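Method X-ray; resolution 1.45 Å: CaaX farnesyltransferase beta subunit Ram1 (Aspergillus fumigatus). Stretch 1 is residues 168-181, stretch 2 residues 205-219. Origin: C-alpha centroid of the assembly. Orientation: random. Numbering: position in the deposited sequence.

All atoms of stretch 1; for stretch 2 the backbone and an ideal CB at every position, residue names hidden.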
ATOM      1  N   ASP B 168      15.251  -3.525 -23.747  1.00 14.46           N
ATOM      2  CA  ASP B 168      16.048  -2.316 -23.611  1.00 15.27           C
ATOM      3  C   ASP B 168      15.061  -1.184 -23.890  1.00 14.75           C
ATOM      4  O   ASP B 168      14.535  -1.127 -24.966  1.00 16.31           O
ATOM      5  CB  ASP B 168      17.142  -2.323 -24.701  1.00 17.46           C
ATOM      6  CG  ASP B 168      17.941  -1.064 -24.754  1.00 20.66           C
ATOM      7  OD1 ASP B 168      17.671  -0.079 -24.064  1.00 20.69           O
ATOM      8  OD2 ASP B 168      18.882  -1.051 -25.555  1.00 23.23           O
ATOM      9  N   VAL B 169      14.773  -0.316 -22.915  1.00 13.31           N
ATOM     10  CA  VAL B 169      13.785   0.745 -23.126  1.00 13.93           C
ATOM     11  C   VAL B 169      14.444   2.103 -23.465  1.00 15.42           C
ATOM     12  O   VAL B 169      13.766   3.135 -23.444  1.00 15.54           O
ATOM     13  CB  VAL B 169      12.823   0.905 -21.929  1.00 13.16           C
ATOM     14  CG1 VAL B 169      12.021  -0.407 -21.712  1.00 13.29           C
ATOM     15  CG2 VAL B 169      13.578   1.283 -20.663  1.00 13.26           C
ATOM     16  N   THR B 170      15.744   2.085 -23.776  1.00 17.01           N
ATOM     17  CA  THR B 170      16.478   3.281 -24.236  1.00 19.32           C
ATOM     18  C   THR B 170      15.744   3.979 -25.362  1.00 18.29           C
ATOM     19  O   THR B 170      15.767   5.191 -25.457  1.00 17.79           O
ATOM     20  CB  THR B 170      17.904   2.889 -24.773  1.00 23.10           C
ATOM     21  OG1 THR B 170      18.617   2.320 -23.689  1.00 26.48           O
ATOM     22  CG2 THR B 170      18.660   4.107 -25.264  1.00 25.38           C
ATOM     23  N   ARG B 171      15.140   3.217 -26.267  1.00 17.32           N
ATOM     24  CA  ARG B 171      14.528   3.839 -27.428  1.00 18.87           C
ATOM     25  C   ARG B 171      13.340   4.680 -27.074  1.00 17.04           C
ATOM     26  O   ARG B 171      12.892   5.421 -27.916  1.00 18.03           O
ATOM     27  CB  ARG B 171      14.132   2.817 -28.478  1.00 21.02           C
ATOM     28  CG  ARG B 171      13.070   1.804 -27.968  1.00 22.68           C
ATOM     29  CD  ARG B 171      12.863   0.766 -29.082  1.00 25.09           C
ATOM     30  NE  ARG B 171      12.133  -0.410 -28.622  1.00 27.02           N
ATOM     31  CZ  ARG B 171      11.849  -1.455 -29.400  1.00 27.28           C
ATOM     32  NH1 ARG B 171      12.244  -1.468 -30.688  1.00 27.22           N
ATOM     33  NH2 ARG B 171      11.180  -2.495 -28.902  1.00 27.50           N
ATOM     34  N   PHE B 172      12.842   4.598 -25.830  1.00 14.78           N
ATOM     35  CA  PHE B 172      11.729   5.448 -25.395  1.00 13.14           C
ATOM     36  C   PHE B 172      12.179   6.801 -24.829  1.00 13.59           C
ATOM     37  O   PHE B 172      11.307   7.572 -24.400  1.00 14.13           O
ATOM     38  CB  PHE B 172      10.861   4.735 -24.338  1.00 12.35           C
ATOM     39  CG  PHE B 172       9.970   3.674 -24.950  1.00 13.58           C
ATOM     40  CD1 PHE B 172       8.783   4.015 -25.604  1.00 15.13           C
ATOM     41  CD2 PHE B 172      10.316   2.347 -24.920  1.00 16.90           C
ATOM     42  CE1 PHE B 172       7.944   3.039 -26.169  1.00 16.68           C
ATOM     43  CE2 PHE B 172       9.492   1.383 -25.513  1.00 18.25           C
ATOM     44  CZ  PHE B 172       8.329   1.715 -26.146  1.00 17.85           C
ATOM     45  N   ARG B 173      13.493   7.090 -24.807  1.00 13.83           N
ATOM     46  CA  ARG B 173      13.944   8.352 -24.179  1.00 14.19           C
ATOM     47  C   ARG B 173      13.220   9.582 -24.723  1.00 14.27           C
ATOM     48  O   ARG B 173      12.691  10.394 -23.952  1.00 14.28           O
ATOM     49  CB  ARG B 173      15.442   8.591 -24.338  1.00 15.05           C
ATOM     50  CG  ARG B 173      16.266   7.707 -23.529  1.00 16.44           C
ATOM     51  CD  ARG B 173      17.766   7.903 -23.897  1.00 17.51           C
ATOM     52  NE  ARG B 173      18.524   7.024 -23.024  1.00 19.53           N
ATOM     53  CZ  ARG B 173      19.811   6.862 -23.105  1.00 21.31           C
ATOM     54  NH1 ARG B 173      20.485   7.517 -24.068  1.00 22.69           N
ATOM     55  NH2 ARG B 173      20.385   6.046 -22.231  1.00 22.11           N
ATOM     56  N   GLU B 174      13.181   9.715 -26.039  1.00 15.38           N
ATOM     57  CA  GLU B 174      12.561  10.911 -26.590  1.00 17.34           C
ATOM     58  C   GLU B 174      11.086  11.037 -26.285  1.00 15.78           C
ATOM     59  O   GLU B 174      10.590  12.144 -25.994  1.00 15.31           O
ATOM     60  CB  GLU B 174      12.805  10.995 -28.105  1.00 21.48           C
ATOM     61  CG  GLU B 174      14.249  11.282 -28.401  1.00 28.12           C
ATOM     62  CD  GLU B 174      14.550  11.527 -29.907  1.00 35.76           C
ATOM     63  OE1 GLU B 174      13.610  11.611 -30.770  1.00 37.77           O
ATOM     64  OE2 GLU B 174      15.766  11.617 -30.222  1.00 39.67           O
ATOM     65  N   ARG B 175      10.357   9.925 -26.358  1.00 14.11           N
ATOM     66  CA  ARG B 175       8.923   9.994 -26.089  1.00 14.14           C
ATOM     67  C   ARG B 175       8.666  10.223 -24.603  1.00 13.39           C
ATOM     68  O   ARG B 175       7.698  10.874 -24.260  1.00 14.34           O
ATOM     69  CB  ARG B 175       8.238   8.737 -26.560  1.00 14.73           C
ATOM     70  CG  ARG B 175       8.356   8.583 -28.069  1.00 15.57           C
ATOM     71  CD  ARG B 175       7.576   7.376 -28.555  1.00 17.23           C
ATOM     72  NE  ARG B 175       6.145   7.655 -28.460  1.00 18.07           N
ATOM     73  CZ  ARG B 175       5.188   6.738 -28.645  1.00 20.10           C
ATOM     74  NH1 ARG B 175       5.512   5.466 -28.917  1.00 21.10           N
ATOM     75  NH2 ARG B 175       3.904   7.079 -28.506  1.00 19.62           N
ATOM     76  N   VAL B 176       9.512   9.686 -23.721  1.00 13.07           N
ATOM     77  CA  VAL B 176       9.373  10.006 -22.285  1.00 12.50           C
ATOM     78  C   VAL B 176       9.602  11.514 -22.035  1.00 13.67           C
ATOM     79  O   VAL B 176       8.851  12.168 -21.286  1.00 14.78           O
ATOM     80  CB  VAL B 176      10.341   9.151 -21.459  1.00 11.99           C
ATOM     81  CG1 VAL B 176      10.546   9.735 -20.042  1.00 13.20           C
ATOM     82  CG2 VAL B 176       9.828   7.724 -21.393  1.00 11.91           C
ATOM     83  N   ILE B 177      10.633  12.058 -22.678  1.00 14.94           N
ATOM     84  CA  ILE B 177      10.907  13.499 -22.554  1.00 16.22           C
ATOM     85  C   ILE B 177       9.717  14.342 -23.014  1.00 18.25           C
ATOM     86  O   ILE B 177       9.318  15.288 -22.334  1.00 19.29           O
ATOM     87  CB  ILE B 177      12.221  13.891 -23.294  1.00 16.22           C
ATOM     88  CG1 ILE B 177      13.418  13.242 -22.599  1.00 18.33           C
ATOM     89  CG2 ILE B 177      12.401  15.407 -23.339  1.00 15.87           C
ATOM     90  CD1 ILE B 177      14.677  13.233 -23.427  1.00 19.60           C
ATOM     91  N   SER B 178       9.166  14.004 -24.173  1.00 19.03           N
ATOM     92  CA  SER B 178       7.993  14.687 -24.730  1.00 20.17           C
ATOM     93  C   SER B 178       6.860  14.648 -23.686  1.00 19.94           C
ATOM     94  O   SER B 178       6.253  15.679 -23.373  1.00 21.99           O
ATOM     95  CB  SER B 178       7.538  13.946 -25.979  1.00 23.54           C
ATOM     96  OG  SER B 178       6.394  14.562 -26.512  1.00 28.08           O
ATOM     97  N   THR B 179       6.593  13.447 -23.157  1.00 16.34           N
ATOM     98  CA  THR B 179       5.481  13.264 -22.266  1.00 15.06           C
ATOM     99  C   THR B 179       5.651  14.081 -20.992  1.00 16.30           C
ATOM    100  O   THR B 179       4.719  14.729 -20.545  1.00 18.69           O
ATOM    101  CB  THR B 179       5.355  11.754 -21.851  1.00 13.56           C
ATOM    102  OG1 THR B 179       5.210  10.954 -23.034  1.00 14.25           O
ATOM    103  CG2 THR B 179       4.152  11.525 -20.942  1.00 14.89           C
ATOM    104  N   PHE B 180       6.821  14.035 -20.374  1.00 16.68           N
ATOM    105  CA  PHE B 180       6.937  14.638 -19.018  1.00 16.21           C
ATOM    106  C   PHE B 180       7.272  16.135 -19.081  1.00 17.70           C
ATOM    107  O   PHE B 180       7.065  16.870 -18.127  1.00 18.82           O
ATOM    108  CB  PHE B 180       7.905  13.827 -18.153  1.00 15.65           C
ATOM    109  CG  PHE B 180       7.346  12.468 -17.831  1.00 13.86           C
ATOM    110  CD1 PHE B 180       6.038  12.381 -17.377  1.00 14.84           C
ATOM    111  CD2 PHE B 180       8.055  11.308 -18.023  1.00 13.26           C
ATOM    112  CE1 PHE B 180       5.464  11.142 -17.106  1.00 14.67           C
ATOM    113  CE2 PHE B 180       7.500  10.113 -17.776  1.00 12.74           C
ATOM    114  CZ  PHE B 180       6.199   9.991 -17.342  1.00 12.95           C
ATOM    115  N   THR B 181       7.808  16.609 -20.208  1.00 19.04           N
ATOM    116  CA  THR B 181       8.072  18.047 -20.306  1.00 18.84           C
ATOM    117  C   THR B 181       6.795  18.827 -20.177  1.00 18.08           C
ATOM    118  O   THR B 181       6.727  19.845 -19.505  1.00 15.73           O
ATOM    119  CB  THR B 181       8.749  18.350 -21.668  1.00 21.03           C
ATOM    120  OG1 THR B 181      10.072  17.826 -21.611  1.00 22.68           O
ATOM    121  CG2 THR B 181       8.857  19.868 -21.882  1.00 21.80           C
ATOM    122  N   UNK B 205       6.242   8.460 -10.476  1.00  6.27           N
ATOM    123  CA  UNK B 205       6.162   7.690 -11.733  1.00  6.01           C
ATOM    124  C   UNK B 205       7.032   8.287 -12.813  1.00  5.95           C
ATOM    125  O   UNK B 205       7.710   7.555 -13.563  1.00  6.17           O
ATOM    126  CB  UNK B 205       4.716   7.617 -12.228  1.00  6.01           C
ATOM    127  N   UNK B 206       7.034   9.617 -12.918  1.00  6.54           N
ATOM    128  CA  UNK B 206       7.851  10.224 -13.923  1.00  7.75           C
ATOM    129  C   UNK B 206       9.348  10.052 -13.651  1.00  7.40           C
ATOM    130  O   UNK B 206      10.119   9.792 -14.578  1.00  8.84           O
ATOM    131  CB  UNK B 206       7.500  11.709 -14.033  1.00  7.75           C
ATOM    132  N   UNK B 207       9.773  10.286 -12.406  1.00  6.46           N
ATOM    133  CA  UNK B 207      11.191  10.094 -12.090  1.00  6.92           C
ATOM    134  C   UNK B 207      11.656   8.680 -12.318  1.00  6.77           C
ATOM    135  O   UNK B 207      12.764   8.461 -12.835  1.00  7.33           O
ATOM    136  CB  UNK B 207      11.466  10.485 -10.636  1.00  6.92           C
ATOM    137  N   UNK B 208      10.846   7.701 -11.944  1.00  6.38           N
ATOM    138  CA  UNK B 208      11.236   6.303 -12.162  1.00  6.70           C
ATOM    139  C   UNK B 208      11.274   5.996 -13.662  1.00  6.71           C
ATOM    140  O   UNK B 208      12.153   5.230 -14.129  1.00  7.48           O
ATOM    141  CB  UNK B 208      10.270   5.355 -11.448  1.00  6.70           C
ATOM    142  N   UNK B 209      10.337   6.580 -14.420  1.00  6.96           N
ATOM    143  CA  UNK B 209      10.380   6.391 -15.883  1.00  6.97           C
ATOM    144  C   UNK B 209      11.642   6.969 -16.490  1.00  7.26           C
ATOM    145  O   UNK B 209      12.267   6.374 -17.382  1.00  9.19           O
ATOM    146  CB  UNK B 209       9.158   7.034 -16.542  1.00  6.97           C
ATOM    147  N   UNK B 210      11.989   8.195 -16.073  1.00  7.33           N
ATOM    148  CA  UNK B 210      13.205   8.834 -16.541  1.00  8.87           C
ATOM    149  C   UNK B 210      14.423   8.013 -16.163  1.00  9.64           C
ATOM    150  O   UNK B 210      15.350   7.881 -16.984  1.00  9.69           O
ATOM    151  CB  UNK B 210      13.321  10.250 -15.972  1.00  8.87           C
ATOM    152  N   UNK B 211      14.431   7.453 -14.945  1.00  9.10           N
ATOM    153  CA  UNK B 211      15.548   6.619 -14.529  1.00  8.01           C
ATOM    154  C   UNK B 211      15.680   5.399 -15.442  1.00  8.49           C
ATOM    155  O   UNK B 211      16.784   4.993 -15.818  1.00  9.48           O
ATOM    156  CB  UNK B 211      15.372   6.180 -13.074  1.00  8.01           C
ATOM    157  N   UNK B 212      14.558   4.792 -15.786  1.00  8.49           N
ATOM    158  CA  UNK B 212      14.618   3.554 -16.602  1.00  8.25           C
ATOM    159  C   UNK B 212      15.118   3.867 -18.011  1.00  9.71           C
ATOM    160  O   UNK B 212      15.959   3.127 -18.554  1.00 11.09           O
ATOM    161  CB  UNK B 212      13.245   2.884 -16.674  1.00  8.25           C
ATOM    162  N   UNK B 213      14.666   4.952 -18.634  1.00  9.83           N
ATOM    163  CA  UNK B 213      15.166   5.225 -19.990  1.00 11.28           C
ATOM    164  C   UNK B 213      16.565   5.778 -19.972  1.00 12.29           C
ATOM    165  O   UNK B 213      17.343   5.555 -20.926  1.00 13.85           O
ATOM    166  CB  UNK B 213      14.242   6.204 -20.718  1.00 11.28           C
ATOM    167  N   UNK B 214      16.919   6.507 -18.917  1.00 12.05           N
ATOM    168  CA  UNK B 214      18.277   7.044 -18.769  1.00 13.65           C
ATOM    169  C   UNK B 214      18.603   8.168 -19.726  1.00 15.27           C
ATOM    170  O   UNK B 214      17.734   8.682 -20.460  1.00 14.79           O
ATOM    171  CB  UNK B 214      19.299   5.922 -18.961  1.00 13.65           C
ATOM    172  N   UNK B 215      19.870   8.578 -19.675  1.00 16.37           N
ATOM    173  CA  UNK B 215      20.423   9.570 -20.576  1.00 16.78           C
ATOM    174  C   UNK B 215      20.372  10.956 -19.982  1.00 16.40           C
ATOM    175  O   UNK B 215      19.410  11.339 -19.315  1.00 15.18           O
ATOM    176  CB  UNK B 215      19.678   9.548 -21.912  1.00 16.78           C
ATOM    177  N   UNK B 216      21.383  11.769 -20.320  1.00 19.36           N
ATOM    178  CA  UNK B 216      21.477  13.122 -19.789  1.00 21.38           C
ATOM    179  C   UNK B 216      20.289  14.011 -20.179  1.00 19.86           C
ATOM    180  O   UNK B 216      19.828  14.827 -19.370  1.00 19.09           O
ATOM    181  CB  UNK B 216      22.778  13.767 -20.270  1.00 21.38           C
ATOM    182  N   UNK B 217      19.758  13.849 -21.384  1.00 19.96           N
ATOM    183  CA  UNK B 217      18.650  14.704 -21.790  1.00 20.95           C
ATOM    184  C   UNK B 217      17.407  14.490 -20.954  1.00 18.58           C
ATOM    185  O   UNK B 217      16.721  15.450 -20.525  1.00 18.69           O
ATOM    186  CB  UNK B 217      18.319  14.466 -23.265  1.00 20.95           C
ATOM    187  N   UNK B 218      17.130  13.222 -20.671  1.00 15.77           N
ATOM    188  CA  UNK B 218      15.988  12.926 -19.815  1.00 14.02           C
ATOM    189  C   UNK B 218      16.247  13.446 -18.402  1.00 12.59           C
ATOM    190  O   UNK B 218      15.324  13.986 -17.761  1.00 12.86           O
ATOM    191  CB  UNK B 218      15.705  11.423 -19.792  1.00 14.02           C
ATOM    192  N   UNK B 219      17.456  13.231 -17.875  1.00 12.68           N
ATOM    193  CA  UNK B 219      17.735  13.679 -16.501  1.00 13.71           C
ATOM    194  C   UNK B 219      17.633  15.218 -16.413  1.00 14.02           C
ATOM    195  O   UNK B 219      17.180  15.783 -15.411  1.00 14.98           O
ATOM    196  CB  UNK B 219      19.122  13.210 -16.057  1.00 13.71           C
TER

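Helix 173-181 of stretch 1 runs nearly antiparallel to helix 205-213, at 159° with axes 9.9 Å apart, so helix 205-213 meets Phe180 first and Val169 and Arg173 at its far end, and the next helix then returns to Ile177.

Position 205 points sideways with nothing of stretch 1 within reach, so the contact leaves it free; it is Ala205. At 206 CA-to-CB points toward stretch 1, and the ideal CB already lies 3.7 Å from Phe180 CD1. A small apolar group fits against the ring. Ala206 supplies it: its CB sits over the ring face, 3.6 Å from the centroid of the Phe180 ring, a CH-pi contact. Positions 207, pointing away, and 208, out of reach, are unconstrained by stretch 1; they are Val207 and Leu208.

Position 209 again points toward, its ideal CB 3.7 Å from Phe180 CE2, which suits a small residue such as alanine or serine. Ser209 touches Phe180 CE2 through CB at 3.7 Å, while its OG donates to Ala205 O at 2.8 Å, so the hydroxyl is satisfied within its own helix.

At 210 the bond points sideways and the ideal CB is 5.0 Å from Val176 CG1, leaving room for a longer apolar chain. Ile210 reaches in, its CG1 4.0 Å from Val176 CG1. Position 211, out of reach, is Ala211.

Position 212 lies 4.3 Å from Val169 CG2 at its ideal CB; many apolar residues would do. Met212 leaves its CB against that methyl and leads its end away.

Position 213 points sideways among Val169, Phe172 and Arg173, favouring a compact branched apolar residue. Val213 places CG1 3.7 Å from Val176 CG2 and 3.9 Å from Phe172 CB. Its backbone O accepts a hydrogen bond from Arg173 NE at 2.8 Å, nearly straight, and a weak one from Arg173 NH2 at 3.3 Å.

Position 214 leaves the helix with positive phi, which favours glycine, and an ideal CB would stand 3.4 Å from Arg173 NH2. It is Gly214. At 215 the case is stronger: an ideal CB would clash with Arg173 CZ at 2.9 Å and jam against the preceding carbonyl. Gly215, the N-cap residue, lets its N lie over one face of the guanidinium.

Position 216 points away into space free of stretch 1; Glu216 occupies it. At 217 the ideal CB is 3.8 Å from Ile177 CD1, so a chain with an aliphatic base suits; Glu217 offers its CB there and leads its carboxylate away. Position 218, sideways beside Ile177, favours something small: Ala218 CB lies 4.0 Å from Ile177 CG1. Position 219 points away and is Phe219.

Stretch 2 (205-219) AAVLSIAMVGGEEAF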
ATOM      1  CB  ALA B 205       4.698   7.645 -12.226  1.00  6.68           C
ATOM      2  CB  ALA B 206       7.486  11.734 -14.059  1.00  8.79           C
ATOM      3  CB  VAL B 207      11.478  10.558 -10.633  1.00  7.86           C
ATOM      4  CG1 VAL B 207      12.903  10.170 -10.170  1.00  9.23           C
ATOM      5  CG2 VAL B 207      11.313  12.076 -10.546  1.00  8.90           C
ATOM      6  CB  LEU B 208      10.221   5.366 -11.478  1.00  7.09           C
ATOM      7  CG  LEU B 208      10.319   5.345  -9.945  1.00  7.35           C
ATOM      8  CD1 LEU B 208       9.461   4.232  -9.375  1.00  6.60           C
ATOM      9  CD2 LEU B 208      11.717   5.299  -9.361  1.00  8.42           C
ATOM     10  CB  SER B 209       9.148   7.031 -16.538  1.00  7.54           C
ATOM     11  OG  SER B 209       7.924   6.391 -16.128  1.00  8.07           O
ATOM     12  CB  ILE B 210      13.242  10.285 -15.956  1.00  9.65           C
ATOM     13  CG1 ILE B 210      12.230  11.147 -16.726  1.00  9.73           C
ATOM     14  CG2 ILE B 210      14.657  10.873 -16.011  1.00 10.50           C
ATOM     15  CD1 ILE B 210      11.942  12.482 -16.029  1.00 10.71           C
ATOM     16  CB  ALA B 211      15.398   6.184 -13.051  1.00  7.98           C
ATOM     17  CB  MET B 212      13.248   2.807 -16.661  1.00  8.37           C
ATOM     18  CG  MET B 212      12.986   2.064 -15.418  1.00  9.01           C
ATOM     19  SD  MET B 212      11.454   1.098 -15.482  1.00  8.97           S
ATOM     20  CE  MET B 212      10.236   2.436 -15.139  1.00  8.99           C
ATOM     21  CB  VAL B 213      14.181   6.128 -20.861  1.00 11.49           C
ATOM     22  CG1 VAL B 213      12.789   5.494 -20.985  1.00 11.86           C
ATOM     23  CG2 VAL B 213      14.059   7.575 -20.317  1.00 11.50           C
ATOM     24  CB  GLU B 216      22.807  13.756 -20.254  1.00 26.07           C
ATOM     25  CG  GLU B 216      23.069  15.156 -19.809  1.00 31.74           C
ATOM     26  CD  GLU B 216      24.445  15.656 -20.291  1.00 36.13           C
ATOM     27  OE1 GLU B 216      25.215  14.839 -20.872  1.00 36.49           O
ATOM     28  OE2 GLU B 216      24.759  16.859 -20.080  1.00 38.64           O
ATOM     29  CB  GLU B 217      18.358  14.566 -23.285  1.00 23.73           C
ATOM     30  CG  GLU B 217      19.586  15.006 -24.109  1.00 28.57           C
ATOM     31  CD  GLU B 217      20.046  16.444 -23.807  1.00 33.85           C
ATOM     32  OE1 GLU B 217      19.183  17.362 -23.797  1.00 36.04           O
ATOM     33  OE2 GLU B 217      21.273  16.666 -23.583  1.00 35.52           O
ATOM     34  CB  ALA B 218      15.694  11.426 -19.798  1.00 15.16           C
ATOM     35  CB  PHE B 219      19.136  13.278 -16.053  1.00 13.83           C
ATOM     36  CG  PHE B 219      19.352  11.787 -15.900  1.00 12.75           C
ATOM     37  CD1 PHE B 219      18.304  10.869 -15.896  1.00 12.39           C
ATOM     38  CD2 PHE B 219      20.643  11.293 -15.758  1.00 14.80           C
ATOM     39  CE1 PHE B 219      18.563   9.463 -15.725  1.00 12.55           C
ATOM     40  CE2 PHE B 219      20.882   9.924 -15.589  1.00 14.20           C
ATOM     41  CZ  PHE B 219      19.861   9.020 -15.615  1.00 12.97           C
TER
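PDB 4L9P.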